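Local atomic coordinates of putative major capsid protein (Cafeteriavirus-dependent mavirus, PDB entry 6G44), a protein that probably builds the icosahedral shell of the virophage mavirus as its double jelly-roll major capsid protein, assembling as trimers. Residues Val148-Lys153 with Asn388-Cys393; Ile59-Pro64 with Phe228-Asp233. One frame throughout, in Å; residues are numbered along the deposited sequence. Where two conformers were deposited one is given.

Contact 1: Val148-Lys153 with Asn388-Cys393; sequences VDEYNK and NKRFSC. With SO4 (sulfate ion), chain Z.
Bends at chi2 and chi3 curl the Lys389 chain so that NZ meets Glu150, while Arg390, with CG in the crowded position between backbone N and carbonyl carbon (chi1 67°), turns one guanidinium face to the Glu150 chain. The Glu150 chain, bent at chi2, crosses both. Its OE2 forms a salt bridge with Lys389 NZ, 2.8 Å away, which comes from above the carboxylate plane, and its CG sits over that guanidinium face, 3.5 Å from Arg390 NE. Between Glu150 OE2 and Arg390 NH2 there is a long, purely electrostatic salt bridge; the other oxygen, OE1, is held by Asn160. A sulfate, probably from the crystallisation liquor, lies at the guanidinium edge: Arg390 NE reaches its O1 at 2.9 Å, Arg390 NH2 its O2, and Lys389 NZ its O3. The two cations would be expected to favour the ionised form of Glu150. The Tyr151 hydroxyl accepts from Arg390 NH1 at 3.1 Å, near the guanidinium plane, and donates to Ser392 OG at 2.8 Å, with the ring turned 79° from the guanidinium. Ser392 OG also bonds Cys180 of the second subunit, and Arg390 NH2 bonds Ser169 there. This is a buried salt-bridge network at a subunit interface of the capsomer, joining a loop after helix 136-142 to the start of helix 391-394 in the double jelly-roll capsid protein.

Contact 2: Ile59-Pro64 with Phe228-Asp233; sequences ITFNQP and FKVILD
Strands 59-62 and 228-233 run antiparallel, 173° between their directions and 4.7 Å apart at closest approach, with Ile59-Leu232 and Phe61-Val230 as hydrogen-bonded pairs and Thr60-Ile231 and Asn62-Lys229 as non-hydrogen-bonded ones. Phe61 N points almost straight at Val230 O (2.8 Å, 177°), and Val230 N returns a bond to a lone pair of Phe61 O. Past the Asn62-Lys229 pair, Gln63 N still reaches Phe228 O at 3.0 Å. On the buried face Phe61, its CG anti to the carbonyl carbon (chi1 -59°), brings the ring edge to Leu232, Phe61 CE2 lying 4.1 Å from Leu232 CD1, while CD2 of the same ring approaches Val230 CB. Met268 of strand 258-273 packs on Phe61, Phe228 and Val230, consistent with this face lining the apolar interior of a jelly-roll β-sandwich, the fold of this capsid protein. Strand 222-235 also bonds strand 110-114 through Lys229 and Ile231, which makes it an inner strand of the sheet. On the other face side chains pair side by side: Thr60 OG1 rests 3.8 Å from Ile231 CG2, and the extended Lys229 chain runs along the Asn62 amide, Lys229 CE 3.8 Å from Asn62 ND2. A water donates to Asn62 OD1 and accepts from Phe228 N, bridging the two strands beside the Gln63-Phe228 bond.

How the contacts relate
After three short strands the chain enters strand 58-66, whose partner, strand 222-235, comes much later and closes contact 2; the intervening residues include strands 74-84 and 195-205 and the loop carrying Val148-Lys153. That loop opens contact 1 before contact 2 is closed, and contact 1 closes only at Asn388-Cys393, so the two closures cross rather than nest. Contact 2 joins two strands within a sheet of the N-terminal half, whereas contact 1 ties a loop of that half to a segment of the V20-type C-terminal domain. Their centres are 35 Å apart, on opposite sides of the chain's centre, and their nearest atoms stay about 21 Å apart.

Contact 1: Val148-Lys153 with Asn388-Cys393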
loop_
_atom_site.group_PDB
_atom_site.type_symbol
_atom_site.label_atom_id
_atom_site.label_comp_id
_atom_site.label_asym_id
_atom_site.label_seq_id
_atom_site.Cartn_x
_atom_site.Cartn_y
_atom_site.Cartn_z
ATOM N N VAL C 148 7.836 -8.137 -10.075
ATOM C CA VAL C 148 7.741 -8.570 -11.455
ATOM C C VAL C 148 8.231 -7.449 -12.362
ATOM O O VAL C 148 7.810 -6.286 -12.213
ATOM C CB VAL C 148 6.290 -8.993 -11.776
ATOM C CG1 VAL C 148 6.096 -9.257 -13.248
ATOM C CG2 VAL C 148 5.878 -10.209 -10.954
ATOM N N ASP C 149 9.086 -7.792 -13.323
ATOM C CA ASP C 149 9.674 -6.797 -14.216
ATOM C C ASP C 149 8.613 -6.105 -15.066
ATOM O O ASP C 149 7.698 -6.727 -15.630
ATOM C CB ASP C 149 10.634 -7.449 -15.207
ATOM C CG ASP C 149 11.870 -8.027 -14.555
ATOM O OD1 ASP C 149 12.341 -7.486 -13.562
ATOM O OD2 ASP C 149 12.389 -9.036 -15.091
ATOM N N GLU C 150 8.737 -4.777 -15.168
ATOM C CA GLU C 150 7.846 -3.993 -16.009
ATOM C C GLU C 150 8.366 -3.810 -17.414
ATOM O O GLU C 150 7.562 -3.665 -18.339
ATOM C CB GLU C 150 7.594 -2.626 -15.367
ATOM C CG GLU C 150 6.890 -2.712 -14.018
ATOM C CD GLU C 150 7.792 -2.898 -12.803
ATOM O OE1 GLU C 150 9.037 -2.970 -12.974
ATOM O OE2 GLU C 150 7.230 -2.968 -11.677
ATOM N N TYR C 151 9.692 -3.748 -17.556
ATOM C CA TYR C 151 10.339 -3.445 -18.838
ATOM C C TYR C 151 11.330 -4.556 -19.208
ATOM O O TYR C 151 11.706 -5.377 -18.373
ATOM C CB TYR C 151 10.991 -2.061 -18.830
ATOM C CG TYR C 151 10.042 -0.993 -18.352
ATOM C CD1 TYR C 151 9.012 -0.535 -19.157
ATOM C CD2 TYR C 151 10.107 -0.502 -17.064
ATOM C CE1 TYR C 151 8.108 0.393 -18.686
ATOM C CE2 TYR C 151 9.189 0.420 -16.580
ATOM C CZ TYR C 151 8.189 0.850 -17.401
ATOM O OH TYR C 151 7.280 1.759 -16.890
ATOM N N ASN C 152 11.782 -4.534 -20.454
ATOM C CA ASN C 152 12.592 -5.618 -20.969
ATOM C C ASN C 152 14.103 -5.449 -20.725
ATOM O O ASN C 152 14.878 -6.310 -21.155
ATOM C CB ASN C 152 12.276 -5.853 -22.450
ATOM C CG ASN C 152 12.878 -4.811 -23.365
ATOM O OD1 ASN C 152 13.226 -3.707 -22.962
ATOM N ND2 ASN C 152 12.964 -5.165 -24.650
ATOM N N LYS C 153 14.505 -4.365 -20.063
ATOM C CA LYS C 153 15.879 -4.137 -19.638
ATOM C C LYS C 153 15.884 -3.514 -18.257
ATOM O O LYS C 153 14.982 -2.727 -17.901
ATOM C CB LYS C 153 16.599 -3.169 -20.557
ATOM C CG LYS C 153 16.796 -3.636 -21.980
ATOM C CD LYS C 153 17.788 -2.714 -22.650
ATOM C CE LYS C 153 18.013 -3.043 -24.107
ATOM N NZ LYS C 153 18.187 -1.736 -24.761
ATOM N N ASN C 388 -2.085 -7.116 -12.650
ATOM C CA ASN C 388 -1.568 -6.317 -11.521
ATOM C C ASN C 388 -0.387 -5.421 -11.841
ATOM O O ASN C 388 0.239 -4.897 -10.925
ATOM C CB ASN C 388 -1.255 -7.231 -10.322
ATOM C CG ASN C 388 -0.171 -8.234 -10.621
ATOM O OD1 ASN C 388 0.610 -8.074 -11.564
ATOM N ND2 ASN C 388 -0.128 -9.317 -9.821
ATOM N N LYS C 389 -0.104 -5.186 -13.116
ATOM C CA LYS C 389 1.000 -4.332 -13.540
ATOM C C LYS C 389 0.531 -3.111 -14.319
ATOM O O LYS C 389 -0.589 -3.068 -14.818
ATOM C CB LYS C 389 2.020 -5.105 -14.380
ATOM C CG LYS C 389 2.623 -6.303 -13.663
ATOM C CD LYS C 389 3.282 -5.938 -12.347
ATOM C CE LYS C 389 4.519 -5.074 -12.530
ATOM N NZ LYS C 389 5.036 -4.574 -11.234
ATOM N N ARG C 390 1.427 -2.138 -14.397
ATOM C CA ARG C 390 1.166 -0.845 -15.074
ATOM C C ARG C 390 0.942 -1.021 -16.579
ATOM O O ARG C 390 1.407 -1.998 -17.191
ATOM C CB ARG C 390 2.304 0.135 -14.825
ATOM C CG ARG C 390 3.617 -0.287 -15.476
ATOM C CD ARG C 390 4.817 0.547 -15.083
ATOM N NE ARG C 390 5.162 0.340 -13.683
ATOM C CZ ARG C 390 6.219 0.889 -13.119
ATOM N NH1 ARG C 390 7.017 1.647 -13.827
ATOM N NH2 ARG C 390 6.523 0.637 -11.847
ATOM N N PHE C 391 0.258 -0.051 -17.187
ATOM C CA PHE C 391 -0.058 -0.112 -18.607
ATOM C C PHE C 391 1.199 -0.158 -19.502
ATOM O O PHE C 391 1.217 -0.886 -20.498
ATOM C CB PHE C 391 -0.962 1.063 -19.007
ATOM C CG PHE C 391 -1.376 1.041 -20.451
ATOM C CD1 PHE C 391 -2.100 -0.041 -20.963
ATOM C CD2 PHE C 391 -1.025 2.062 -21.313
ATOM C CE1 PHE C 391 -2.486 -0.097 -22.307
ATOM C CE2 PHE C 391 -1.402 2.007 -22.646
ATOM C CZ PHE C 391 -2.126 0.949 -23.134
ATOM N N SER C 392 2.240 0.587 -19.143
ATOM C CA SER C 392 3.494 0.622 -19.927
ATOM C C SER C 392 4.211 -0.731 -19.944
ATOM O O SER C 392 5.002 -0.960 -20.846
ATOM C CB SER C 392 4.448 1.713 -19.437
ATOM O OG SER C 392 4.779 1.539 -18.092
ATOM N N CYS C 393 3.935 -1.604 -18.984
ATOM C CA CYS C 393 4.426 -2.981 -19.033
ATOM C C CYS C 393 3.593 -3.768 -20.017
ATOM O O CYS C 393 4.110 -4.250 -21.030
ATOM C CB CYS C 393 4.337 -3.567 -17.641
ATOM S SG CYS C 393 4.640 -5.344 -17.530
HETATM S S SO4 Z . 3.236 -1.338 -11.072
HETATM O O1 SO4 Z . 3.615 -1.763 -12.410
HETATM O O2 SO4 Z . 4.127 -0.287 -10.608
HETATM O O3 SO4 Z . 3.328 -2.514 -10.149
HETATM O O4 SO4 Z . 1.827 -0.862 -11.091
HETATM O O HOH W 1 5.635 -6.442 -9.129
#

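Contact 2: Ile59-Pro64 with Phe228-Asp233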
loop_
_atom_site.group_PDB
_atom_site.type_symbol
_atom_site.label_atom_id
_atom_site.label_comp_id
_atom_site.label_asym_id
_atom_site.label_seq_id
_atom_site.Cartn_x
_atom_site.Cartn_y
_atom_site.Cartn_z
ATOM N N ILE C 59 14.922 -34.465 -8.375
ATOM C CA ILE C 59 15.080 -34.381 -6.933
ATOM C C ILE C 59 13.809 -34.928 -6.317
ATOM O O ILE C 59 12.739 -34.551 -6.729
ATOM C CB ILE C 59 15.272 -32.908 -6.492
ATOM C CG1 ILE C 59 16.568 -32.327 -7.091
ATOM C CG2 ILE C 59 15.269 -32.799 -4.959
ATOM C CD1 ILE C 59 16.534 -30.800 -7.245
ATOM N N THR C 60 13.939 -35.875 -5.383
ATOM C CA THR C 60 12.801 -36.520 -4.763
ATOM C C THR C 60 12.855 -36.411 -3.256
ATOM O O THR C 60 13.866 -36.739 -2.611
ATOM C CB THR C 60 12.735 -38.009 -5.159
ATOM O OG1 THR C 60 12.499 -38.098 -6.563
ATOM C CG2 THR C 60 11.603 -38.717 -4.409
ATOM N N PHE C 61 11.734 -35.946 -2.696
ATOM C CA PHE C 61 11.491 -36.020 -1.260
ATOM C C PHE C 61 10.506 -37.147 -1.012
ATOM O O PHE C 61 9.494 -37.274 -1.707
ATOM C CB PHE C 61 10.934 -34.687 -0.713
ATOM C CG PHE C 61 11.839 -33.527 -0.957
ATOM C CD1 PHE C 61 12.891 -33.247 -0.117
ATOM C CD2 PHE C 61 11.670 -32.748 -2.097
ATOM C CE1 PHE C 61 13.751 -32.209 -0.376
ATOM C CE2 PHE C 61 12.528 -31.712 -2.362
ATOM C CZ PHE C 61 13.571 -31.437 -1.500
ATOM N N ASN C 62 10.821 -37.995 -0.025
ATOM C CA ASN C 62 9.951 -39.138 0.298
ATOM C C ASN C 62 9.949 -39.210 1.801
ATOM O O ASN C 62 10.899 -39.657 2.420
ATOM C CB ASN C 62 10.498 -40.423 -0.351
ATOM C CG ASN C 62 9.617 -41.627 -0.104
ATOM O OD1 ASN C 62 8.912 -41.704 0.886
ATOM N ND2 ASN C 62 9.667 -42.592 -1.022
ATOM N N GLN C 63 8.870 -38.711 2.391
ATOM C CA GLN C 63 8.804 -38.585 3.838
ATOM C C GLN C 63 7.362 -38.691 4.326
ATOM O O GLN C 63 6.639 -37.695 4.422
ATOM C CB GLN C 63 9.452 -37.278 4.318
ATOM C CG GLN C 63 9.460 -37.149 5.836
ATOM C CD GLN C 63 10.229 -38.293 6.460
ATOM O OE1 GLN C 63 11.457 -38.335 6.363
ATOM N NE2 GLN C 63 9.522 -39.229 7.098
ATOM N N PRO C 64 6.925 -39.904 4.688
ATOM C CA PRO C 64 5.647 -40.016 5.371
ATOM C C PRO C 64 5.580 -39.097 6.611
ATOM O O PRO C 64 6.571 -38.991 7.358
ATOM C CB PRO C 64 5.611 -41.495 5.770
ATOM C CG PRO C 64 6.452 -42.167 4.724
ATOM C CD PRO C 64 7.596 -41.230 4.549
ATOM N N PHE C 228 3.967 -39.730 1.202
ATOM C CA PHE C 228 4.140 -38.312 0.828
ATOM C C PHE C 228 5.427 -38.189 0.038
ATOM O O PHE C 228 6.511 -38.306 0.577
ATOM C CB PHE C 228 4.139 -37.435 2.076
ATOM C CG PHE C 228 4.231 -35.934 1.804
ATOM C CD1 PHE C 228 3.570 -35.345 0.708
ATOM C CD2 PHE C 228 4.937 -35.125 2.670
ATOM C CE1 PHE C 228 3.663 -33.971 0.484
ATOM C CE2 PHE C 228 5.021 -33.742 2.445
ATOM C CZ PHE C 228 4.372 -33.184 1.358
ATOM N N LYS C 229 5.289 -38.016 -1.268
ATOM C CA LYS C 229 6.459 -37.835 -2.126
ATOM C C LYS C 229 6.302 -36.551 -2.916
ATOM O O LYS C 229 5.203 -36.244 -3.367
ATOM C CB LYS C 229 6.670 -39.001 -3.107
ATOM C CG LYS C 229 6.666 -40.358 -2.436
ATOM C CD LYS C 229 6.854 -41.481 -3.464
ATOM C CE LYS C 229 6.416 -42.805 -2.892
ATOM N NZ LYS C 229 6.709 -43.898 -3.852
ATOM N N VAL C 230 7.410 -35.843 -3.078
ATOM C CA VAL C 230 7.439 -34.618 -3.892
ATOM C C VAL C 230 8.608 -34.830 -4.841
ATOM O O VAL C 230 9.762 -34.863 -4.409
ATOM C CB VAL C 230 7.594 -33.354 -3.041
ATOM C CG1 VAL C 230 7.784 -32.113 -3.908
ATOM C CG2 VAL C 230 6.372 -33.192 -2.129
ATOM N N ILE C 231 8.279 -34.953 -6.123
ATOM C CA ILE C 231 9.265 -35.282 -7.163
ATOM C C ILE C 231 9.390 -34.088 -8.102
ATOM O O ILE C 231 8.392 -33.693 -8.735
ATOM C CB ILE C 231 8.843 -36.537 -7.931
ATOM C CG1 ILE C 231 8.643 -37.719 -6.976
ATOM C CG2 ILE C 231 9.888 -36.914 -8.990
ATOM C CD1 ILE C 231 7.650 -38.745 -7.492
ATOM N N LEU C 232 10.597 -33.539 -8.183
ATOM C CA LEU C 232 10.837 -32.290 -8.958
ATOM C C LEU C 232 11.757 -32.561 -10.139
ATOM O O LEU C 232 12.783 -33.235 -10.004
ATOM C CB LEU C 232 11.501 -31.247 -8.083
ATOM C CG LEU C 232 10.837 -30.957 -6.740
ATOM C CD1 LEU C 232 11.684 -29.979 -5.937
ATOM C CD2 LEU C 232 9.433 -30.434 -6.941
ATOM N N ASP C 233 11.403 -31.988 -11.294
ATOM C CA ASP C 233 12.360 -31.866 -12.408
ATOM C C ASP C 233 13.208 -30.640 -12.070
ATOM O O ASP C 233 12.780 -29.501 -12.341
ATOM C CB ASP C 233 11.618 -31.715 -13.731
ATOM C CG ASP C 233 12.518 -31.381 -14.916
ATOM O OD1 ASP C 233 13.736 -31.502 -14.834
ATOM O OD2 ASP C 233 11.908 -30.999 -15.947
HETATM O O HOH W 2 6.158 -41.609 1.248
#